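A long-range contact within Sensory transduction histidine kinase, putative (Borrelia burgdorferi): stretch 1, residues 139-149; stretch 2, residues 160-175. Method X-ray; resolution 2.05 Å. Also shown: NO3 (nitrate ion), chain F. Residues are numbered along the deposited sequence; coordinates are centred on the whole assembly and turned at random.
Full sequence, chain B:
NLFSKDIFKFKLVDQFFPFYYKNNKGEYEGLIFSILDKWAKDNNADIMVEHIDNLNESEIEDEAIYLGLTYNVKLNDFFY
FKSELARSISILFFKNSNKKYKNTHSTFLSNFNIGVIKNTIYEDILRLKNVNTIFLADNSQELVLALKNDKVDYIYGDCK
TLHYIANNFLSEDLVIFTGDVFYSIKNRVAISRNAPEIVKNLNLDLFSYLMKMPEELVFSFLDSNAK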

ATOM      1  N   ASN B 139     -12.594 -15.300   3.052  1.00 43.17           N
ATOM      2  CA  ASN B 139     -11.302 -14.762   2.634  1.00 41.40           C
ATOM      3  C   ASN B 139     -11.425 -13.845   1.421  1.00 40.68           C
ATOM      4  O   ASN B 139     -12.486 -13.760   0.802  1.00 41.73           O
ATOM      5  CB  ASN B 139     -10.331 -15.901   2.324  1.00 41.02           C
ATOM      6  CG  ASN B 139     -10.879 -16.870   1.296  1.00 39.56           C
ATOM      7  OD1 ASN B 139     -11.071 -16.516   0.133  1.00 39.07           O
ATOM      8  ND2 ASN B 139     -11.122 -18.104   1.718  1.00 39.77           N
ATOM      9  N   SER B 140     -10.330 -13.171   1.083  1.00 36.19           N
ATOM     10  CA  SER B 140     -10.327 -12.200  -0.007  1.00 34.12           C
ATOM     11  C   SER B 140     -10.722 -12.831  -1.338  1.00 32.82           C
ATOM     12  O   SER B 140     -11.498 -12.254  -2.097  1.00 34.02           O
ATOM     13  CB  SER B 140      -8.947 -11.547  -0.138  1.00 33.16           C
ATOM     14  OG  SER B 140      -8.631 -10.784   1.011  1.00 32.42           O
ATOM     15  N   GLN B 141     -10.183 -14.012  -1.618  1.00 31.27           N
ATOM     16  CA  GLN B 141     -10.466 -14.702  -2.871  1.00 33.51           C
ATOM     17  C   GLN B 141     -11.957 -14.986  -3.020  1.00 37.51           C
ATOM     18  O   GLN B 141     -12.546 -14.725  -4.070  1.00 38.32           O
ATOM     19  CB  GLN B 141      -9.670 -16.003  -2.946  1.00 33.91           C
ATOM     20  CG  GLN B 141      -9.879 -16.794  -4.217  1.00 36.03           C
ATOM     21  CD  GLN B 141      -8.843 -17.886  -4.377  1.00 37.69           C
ATOM     22  OE1 GLN B 141      -7.648 -17.608  -4.471  1.00 37.12           O
ATOM     23  NE2 GLN B 141      -9.294 -19.135  -4.388  1.00 39.52           N
ATOM     24  N   GLU B 142     -12.564 -15.518  -1.966  1.00 40.09           N
ATOM     25  CA  GLU B 142     -13.996 -15.788  -1.973  1.00 43.92           C
ATOM     26  C   GLU B 142     -14.782 -14.493  -2.126  1.00 42.49           C
ATOM     27  O   GLU B 142     -15.785 -14.444  -2.838  1.00 42.92           O
ATOM     28  CB  GLU B 142     -14.412 -16.507  -0.689  1.00 48.60           C
ATOM     29  CG  GLU B 142     -15.914 -16.716  -0.548  1.00 55.73           C
ATOM     30  CD  GLU B 142     -16.285 -17.381   0.762  1.00 62.18           C
ATOM     31  OE1 GLU B 142     -15.419 -18.066   1.347  1.00 63.34           O
ATOM     32  OE2 GLU B 142     -17.438 -17.212   1.212  1.00 65.86           O
ATOM     33  N   LEU B 143     -14.318 -13.446  -1.451  1.00 42.63           N
ATOM     34  CA  LEU B 143     -15.012 -12.165  -1.446  1.00 41.75           C
ATOM     35  C   LEU B 143     -15.074 -11.557  -2.839  1.00 39.16           C
ATOM     36  O   LEU B 143     -16.139 -11.140  -3.297  1.00 39.22           O
ATOM     37  CB  LEU B 143     -14.328 -11.189  -0.485  1.00 40.73           C
ATOM     38  CG  LEU B 143     -14.901  -9.769  -0.464  1.00 40.72           C
ATOM     39  CD1 LEU B 143     -16.377  -9.785  -0.089  1.00 40.68           C
ATOM     40  CD2 LEU B 143     -14.116  -8.889   0.495  1.00 41.25           C
ATOM     41  N   VAL B 144     -13.930 -11.502  -3.509  1.00 36.94           N
ATOM     42  CA  VAL B 144     -13.860 -10.892  -4.828  1.00 37.60           C
ATOM     43  C   VAL B 144     -14.611 -11.744  -5.850  1.00 41.95           C
ATOM     44  O   VAL B 144     -15.182 -11.217  -6.807  1.00 45.61           O
ATOM     45  CB  VAL B 144     -12.402 -10.693  -5.274  1.00 36.52           C
ATOM     46  CG1 VAL B 144     -12.345 -10.071  -6.653  1.00 37.22           C
ATOM     47  CG2 VAL B 144     -11.666  -9.802  -4.286  1.00 36.42           C
ATOM     48  N   LEU B 145     -14.619 -13.056  -5.643  1.00 42.72           N
ATOM     49  CA  LEU B 145     -15.355 -13.956  -6.523  1.00 45.29           C
ATOM     50  C   LEU B 145     -16.855 -13.693  -6.437  1.00 45.02           C
ATOM     51  O   LEU B 145     -17.566 -13.786  -7.438  1.00 47.18           O
ATOM     52  CB  LEU B 145     -15.055 -15.415  -6.177  1.00 48.97           C
ATOM     53  CG  LEU B 145     -13.724 -15.952  -6.709  1.00 51.81           C
ATOM     54  CD1 LEU B 145     -13.354 -17.252  -6.014  1.00 53.73           C
ATOM     55  CD2 LEU B 145     -13.793 -16.154  -8.215  1.00 53.98           C
ATOM     56  N   ALA B 146     -17.329 -13.360  -5.241  1.00 42.45           N
ATOM     57  CA  ALA B 146     -18.744 -13.076  -5.034  1.00 43.14           C
ATOM     58  C   ALA B 146     -19.166 -11.847  -5.830  1.00 43.27           C
ATOM     59  O   ALA B 146     -20.269 -11.798  -6.376  1.00 44.70           O
ATOM     60  CB  ALA B 146     -19.037 -12.876  -3.555  1.00 43.12           C
ATOM     61  N   LEU B 147     -18.281 -10.857  -5.893  1.00 43.69           N
ATOM     62  CA  LEU B 147     -18.540  -9.649  -6.666  1.00 44.33           C
ATOM     63  C   LEU B 147     -18.543  -9.971  -8.154  1.00 44.39           C
ATOM     64  O   LEU B 147     -19.443  -9.563  -8.886  1.00 43.94           O
ATOM     65  CB  LEU B 147     -17.494  -8.572  -6.362  1.00 43.31           C
ATOM     66  CG  LEU B 147     -17.653  -7.248  -7.113  1.00 43.24           C
ATOM     67  CD1 LEU B 147     -18.933  -6.539  -6.698  1.00 41.60           C
ATOM     68  CD2 LEU B 147     -16.446  -6.349  -6.889  1.00 43.94           C
ATOM     69  N   LYS B 148     -17.522 -10.703  -8.589  1.00 45.48           N
ATOM     70  CA  LYS B 148     -17.390 -11.101  -9.987  1.00 48.46           C
ATOM     71  C   LYS B 148     -18.621 -11.866 -10.463  1.00 48.87           C
ATOM     72  O   LYS B 148     -19.092 -11.665 -11.583  1.00 50.46           O
ATOM     73  CB  LYS B 148     -16.136 -11.961 -10.176  1.00 53.21           C
ATOM     74  CG  LYS B 148     -15.870 -12.393 -11.614  1.00 60.49           C
ATOM     75  CD  LYS B 148     -15.562 -11.203 -12.508  1.00 67.14           C
ATOM     76  CE  LYS B 148     -15.170 -11.648 -13.909  1.00 73.10           C
ATOM     77  NZ  LYS B 148     -14.799 -10.496 -14.779  1.00 75.38           N
ATOM     78  N   ASN B 149     -19.136 -12.740  -9.604  1.00 55.04           N
ATOM     79  CA  ASN B 149     -20.279 -13.582  -9.949  1.00 55.41           C
ATOM     80  C   ASN B 149     -21.611 -12.941  -9.567  1.00 57.94           C
ATOM     81  O   ASN B 149     -22.642 -13.612  -9.528  1.00 59.38           O
ATOM     82  CB  ASN B 149     -20.144 -14.948  -9.273  1.00 55.84           C
ATOM     83  CG  ASN B 149     -18.918 -15.709  -9.737  1.00 56.70           C
ATOM     84  OD1 ASN B 149     -18.481 -15.570 -10.880  1.00 57.07           O
ATOM     85  ND2 ASN B 149     -18.355 -16.522  -8.850  1.00 58.41           N
TER
HETATM   86  N   NO3 F 302      -2.709  -4.674  -9.459  1.00 84.73           N
HETATM   87  O1  NO3 F 302      -2.281  -5.116 -10.564  1.00 84.68           O
HETATM   88  O2  NO3 F 302      -1.918  -4.534  -8.483  1.00 84.51           O
HETATM   89  O3  NO3 F 302      -3.930  -4.369  -9.331  1.00 85.09           O
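Stretch 2 160-175: KTLHYIANNFLSEDLV

Stretch 2 lays a helix, running through Phe-169, across helix 140-148; the axes approach to 9.6 Å and cross at -60°, the N-to-C directions of the two helices diverging by 60°, nearer parallel than antiparallel. Where the helices pass, the CA atoms of Val-144 and Ala-166 lie 6.2 Å apart, and the alanine brings only a methyl to the valine. Val-144, chi1 t, sets both methyls against stretch 2: CG1 meets Ala-166 CB and Leu-170 CD1, each at 3.5 Å, while CG2 lies 4.0 Å from Leu-162 CD2.

Leu-162 starts sideways, yet its m, t rotamer brings its end nearer, with CD1 3.9 Å from Leu-143 CD2. Ile-165, also m, t, extends CD1 to 3.4 Å from Ser-140 CB.

Beyond Phe-169 the chain leaves helical geometry at Leu-170, whose m, t side chain reaches back, CD2 lying 3.8 Å from Leu-145 CD2. Lys-148 packs its CB 3.9 Å from Leu-170 CD1; its chi2 of 65° bends an otherwise extended chain, and NZ donates to Leu-170 O at 3.1 Å, the one hydrogen bond across the contact. After Ser-171, with positive phi, the extended phi/psi of Glu-172 to Leu-174 carry Leu-174 CD2 to 3.5 Å from Leu-147 CD2.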

ATOM      1  N   LYS B 160      -5.456  -2.366  -1.390  1.00 32.97           N
ATOM      2  CA  LYS B 160      -4.460  -2.949  -2.285  1.00 33.20           C
ATOM      3  C   LYS B 160      -4.750  -4.412  -2.617  1.00 32.57           C
ATOM      4  O   LYS B 160      -4.637  -4.822  -3.771  1.00 32.84           O
ATOM      5  CB  LYS B 160      -3.062  -2.827  -1.669  1.00 35.33           C
ATOM      6  CG  LYS B 160      -2.529  -1.402  -1.638  1.00 37.39           C
ATOM      7  CD  LYS B 160      -1.184  -1.310  -0.935  1.00 39.80           C
ATOM      8  CE  LYS B 160      -0.706   0.133  -0.851  1.00 43.55           C
ATOM      9  NZ  LYS B 160       0.531   0.270  -0.035  1.00 47.74           N
ATOM     10  N   THR B 161      -5.133  -5.194  -1.613  1.00 32.18           N
ATOM     11  CA  THR B 161      -5.246  -6.644  -1.779  1.00 32.51           C
ATOM     12  C   THR B 161      -6.463  -7.056  -2.605  1.00 33.30           C
ATOM     13  O   THR B 161      -6.346  -7.865  -3.528  1.00 34.50           O
ATOM     14  CB  THR B 161      -5.314  -7.362  -0.417  1.00 32.29           C
ATOM     15  OG1 THR B 161      -4.167  -7.015   0.366  1.00 31.94           O
ATOM     16  CG2 THR B 161      -5.349  -8.881  -0.605  1.00 32.55           C
ATOM     17  N   LEU B 162      -7.630  -6.519  -2.265  1.00 34.14           N
ATOM     18  CA  LEU B 162      -8.849  -6.872  -2.983  1.00 35.48           C
ATOM     19  C   LEU B 162      -8.745  -6.433  -4.434  1.00 35.85           C
ATOM     20  O   LEU B 162      -9.199  -7.131  -5.346  1.00 36.96           O
ATOM     21  CB  LEU B 162     -10.073  -6.237  -2.324  1.00 36.47           C
ATOM     22  CG  LEU B 162     -10.371  -6.679  -0.890  1.00 36.80           C
ATOM     23  CD1 LEU B 162     -11.663  -6.042  -0.415  1.00 36.35           C
ATOM     24  CD2 LEU B 162     -10.448  -8.200  -0.774  1.00 39.12           C
ATOM     25  N   HIS B 163      -8.130  -5.276  -4.640  1.00 33.67           N
ATOM     26  CA  HIS B 163      -7.949  -4.735  -5.974  1.00 33.93           C
ATOM     27  C   HIS B 163      -6.972  -5.580  -6.783  1.00 34.18           C
ATOM     28  O   HIS B 163      -7.190  -5.830  -7.969  1.00 35.45           O
ATOM     29  CB  HIS B 163      -7.452  -3.295  -5.898  1.00 34.97           C
ATOM     30  CG  HIS B 163      -7.388  -2.618  -7.228  1.00 38.92           C
ATOM     31  ND1 HIS B 163      -8.447  -1.908  -7.748  1.00 42.67           N
ATOM     32  CD2 HIS B 163      -6.403  -2.562  -8.154  1.00 40.33           C
ATOM     33  CE1 HIS B 163      -8.114  -1.433  -8.935  1.00 43.78           C
ATOM     34  NE2 HIS B 163      -6.879  -1.817  -9.204  1.00 42.71           N
ATOM     35  N   TYR B 164      -5.891  -6.012  -6.139  1.00 33.74           N
ATOM     36  CA  TYR B 164      -4.898  -6.845  -6.802  1.00 34.06           C
ATOM     37  C   TYR B 164      -5.513  -8.146  -7.311  1.00 34.81           C
ATOM     38  O   TYR B 164      -5.335  -8.509  -8.473  1.00 35.57           O
ATOM     39  CB  TYR B 164      -3.737  -7.170  -5.859  1.00 33.53           C
ATOM     40  CG  TYR B 164      -2.920  -8.352  -6.334  1.00 35.09           C
ATOM     41  CD1 TYR B 164      -1.971  -8.206  -7.337  1.00 37.94           C
ATOM     42  CD2 TYR B 164      -3.113  -9.617  -5.796  1.00 35.50           C
ATOM     43  CE1 TYR B 164      -1.229  -9.285  -7.786  1.00 40.54           C
ATOM     44  CE2 TYR B 164      -2.374 -10.704  -6.238  1.00 38.19           C
ATOM     45  CZ  TYR B 164      -1.435 -10.530  -7.233  1.00 40.26           C
ATOM     46  OH  TYR B 164      -0.696 -11.605  -7.675  1.00 41.86           O
ATOM     47  N   ILE B 165      -6.227  -8.842  -6.432  1.00 34.76           N
ATOM     48  CA  ILE B 165      -6.802 -10.142  -6.766  1.00 35.58           C
ATOM     49  C   ILE B 165      -7.765 -10.019  -7.939  1.00 36.57           C
ATOM     50  O   ILE B 165      -7.662 -10.766  -8.910  1.00 37.49           O
ATOM     51  CB  ILE B 165      -7.533 -10.764  -5.558  1.00 35.46           C
ATOM     52  CG1 ILE B 165      -6.542 -11.024  -4.423  1.00 34.64           C
ATOM     53  CG2 ILE B 165      -8.209 -12.081  -5.951  1.00 36.49           C
ATOM     54  CD1 ILE B 165      -7.194 -11.352  -3.098  1.00 34.47           C
ATOM     55  N   ALA B 166      -8.696  -9.075  -7.847  1.00 36.50           N
ATOM     56  CA  ALA B 166      -9.664  -8.846  -8.916  1.00 37.50           C
ATOM     57  C   ALA B 166      -8.971  -8.528 -10.235  1.00 37.91           C
ATOM     58  O   ALA B 166      -9.349  -9.043 -11.287  1.00 39.11           O
ATOM     59  CB  ALA B 166     -10.607  -7.717  -8.542  1.00 37.25           C
ATOM     60  N   ASN B 167      -7.948  -7.683 -10.167  1.00 37.10           N
ATOM     61  CA  ASN B 167      -7.301  -7.166 -11.366  1.00 38.62           C
ATOM     62  C   ASN B 167      -6.391  -8.188 -12.045  1.00 40.56           C
ATOM     63  O   ASN B 167      -6.217  -8.153 -13.263  1.00 45.26           O
ATOM     64  CB  ASN B 167      -6.494  -5.912 -11.017  1.00 40.44           C
ATOM     65  CG  ASN B 167      -6.084  -5.121 -12.243  1.00 41.89           C
ATOM     66  OD1 ASN B 167      -6.846  -4.992 -13.199  1.00 41.32           O
ATOM     67  ND2 ASN B 167      -4.869  -4.583 -12.218  1.00 42.68           N
ATOM     68  N   ASN B 168      -5.819  -9.096 -11.258  1.00 39.74           N
ATOM     69  CA  ASN B 168      -4.845 -10.057 -11.769  1.00 42.69           C
ATOM     70  C   ASN B 168      -5.405 -11.461 -12.010  1.00 41.93           C
ATOM     71  O   ASN B 168      -4.886 -12.196 -12.851  1.00 44.08           O
ATOM     72  CB  ASN B 168      -3.657 -10.146 -10.808  1.00 47.00           C
ATOM     73  CG  ASN B 168      -2.750  -8.930 -10.891  1.00 52.27           C
ATOM     74  OD1 ASN B 168      -1.724  -8.949 -11.575  1.00 55.24           O
ATOM     75  ND2 ASN B 168      -3.126  -7.861 -10.198  1.00 53.65           N
ATOM     76  N   PHE B 169      -6.455 -11.832 -11.276  1.00 40.35           N
ATOM     77  CA  PHE B 169      -7.028 -13.178 -11.382  1.00 41.86           C
ATOM     78  C   PHE B 169      -8.357 -13.213 -12.135  1.00 41.73           C
ATOM     79  O   PHE B 169      -8.688 -14.220 -12.762  1.00 43.14           O
ATOM     80  CB  PHE B 169      -7.234 -13.786  -9.991  1.00 43.68           C
ATOM     81  CG  PHE B 169      -5.960 -14.202  -9.314  1.00 47.17           C
ATOM     82  CD1 PHE B 169      -5.250 -15.299  -9.768  1.00 49.72           C
ATOM     83  CD2 PHE B 169      -5.483 -13.508  -8.215  1.00 49.42           C
ATOM     84  CE1 PHE B 169      -4.080 -15.691  -9.147  1.00 52.15           C
ATOM     85  CE2 PHE B 169      -4.313 -13.895  -7.588  1.00 51.89           C
ATOM     86  CZ  PHE B 169      -3.611 -14.991  -8.055  1.00 52.75           C
ATOM     87  N   LEU B 170      -9.118 -12.123 -12.071  1.00 42.59           N
ATOM     88  CA  LEU B 170     -10.471 -12.103 -12.624  1.00 46.11           C
ATOM     89  C   LEU B 170     -10.659 -11.052 -13.712  1.00 48.27           C
ATOM     90  O   LEU B 170     -11.782 -10.823 -14.165  1.00 47.11           O
ATOM     91  CB  LEU B 170     -11.481 -11.864 -11.504  1.00 47.03           C
ATOM     92  CG  LEU B 170     -11.390 -12.840 -10.330  1.00 48.78           C
ATOM     93  CD1 LEU B 170     -12.384 -12.434  -9.276  1.00 49.14           C
ATOM     94  CD2 LEU B 170     -11.624 -14.277 -10.770  1.00 51.13           C
ATOM     95  N   SER B 171      -9.564 -10.425 -14.131  1.00 52.32           N
ATOM     96  CA  SER B 171      -9.605  -9.417 -15.188  1.00 55.96           C
ATOM     97  C   SER B 171     -10.637  -8.338 -14.876  1.00 55.57           C
ATOM     98  O   SER B 171     -11.387  -7.909 -15.753  1.00 59.75           O
ATOM     99  CB  SER B 171      -9.921 -10.065 -16.538  1.00 60.79           C
ATOM    100  OG  SER B 171      -8.957 -11.047 -16.873  1.00 63.94           O
ATOM    101  N   GLU B 172     -10.675  -7.917 -13.615  1.00 49.16           N
ATOM    102  CA  GLU B 172     -11.626  -6.912 -13.159  1.00 44.81           C
ATOM    103  C   GLU B 172     -10.903  -5.759 -12.472  1.00 40.92           C
ATOM    104  O   GLU B 172     -10.332  -5.926 -11.394  1.00 38.15           O
ATOM    105  CB  GLU B 172     -12.650  -7.536 -12.207  1.00 42.80           C
ATOM    106  N   ASP B 173     -10.922  -4.597 -13.117  1.00 42.23           N
ATOM    107  CA  ASP B 173     -10.378  -3.375 -12.532  1.00 40.27           C
ATOM    108  C   ASP B 173     -11.479  -2.690 -11.725  1.00 38.22           C
ATOM    109  O   ASP B 173     -12.304  -1.967 -12.279  1.00 38.22           O
ATOM    110  CB  ASP B 173      -9.842  -2.446 -13.628  1.00 43.70           C
ATOM    111  CG  ASP B 173      -8.920  -1.367 -13.088  1.00 42.69           C
ATOM    112  OD1 ASP B 173      -8.229  -0.721 -13.903  1.00 42.29           O
ATOM    113  OD2 ASP B 173      -8.871  -1.166 -11.857  1.00 42.03           O
ATOM    114  N   LEU B 174     -11.494  -2.930 -10.417  1.00 36.89           N
ATOM    115  CA  LEU B 174     -12.591  -2.474  -9.565  1.00 38.62           C
ATOM    116  C   LEU B 174     -12.590  -0.961  -9.363  1.00 37.44           C
ATOM    117  O   LEU B 174     -11.535  -0.337  -9.242  1.00 37.54           O
ATOM    118  CB  LEU B 174     -12.529  -3.174  -8.206  1.00 40.39           C
ATOM    119  CG  LEU B 174     -12.612  -4.702  -8.244  1.00 43.74           C
ATOM    120  CD1 LEU B 174     -12.498  -5.275  -6.841  1.00 46.10           C
ATOM    121  CD2 LEU B 174     -13.901  -5.168  -8.910  1.00 44.40           C
ATOM    122  N   VAL B 175     -13.789  -0.386  -9.313  1.00 36.87           N
ATOM    123  CA  VAL B 175     -13.954   1.054  -9.156  1.00 36.97           C
ATOM    124  C   VAL B 175     -14.100   1.424  -7.682  1.00 35.88           C
ATOM    125  O   VAL B 175     -14.791   0.743  -6.925  1.00 36.26           O
ATOM    126  CB  VAL B 175     -15.184   1.565  -9.941  1.00 40.40           C
ATOM    127  CG1 VAL B 175     -15.335   3.074  -9.797  1.00 38.32           C
ATOM    128  CG2 VAL B 175     -15.068   1.188 -11.409  1.00 44.23           C
TER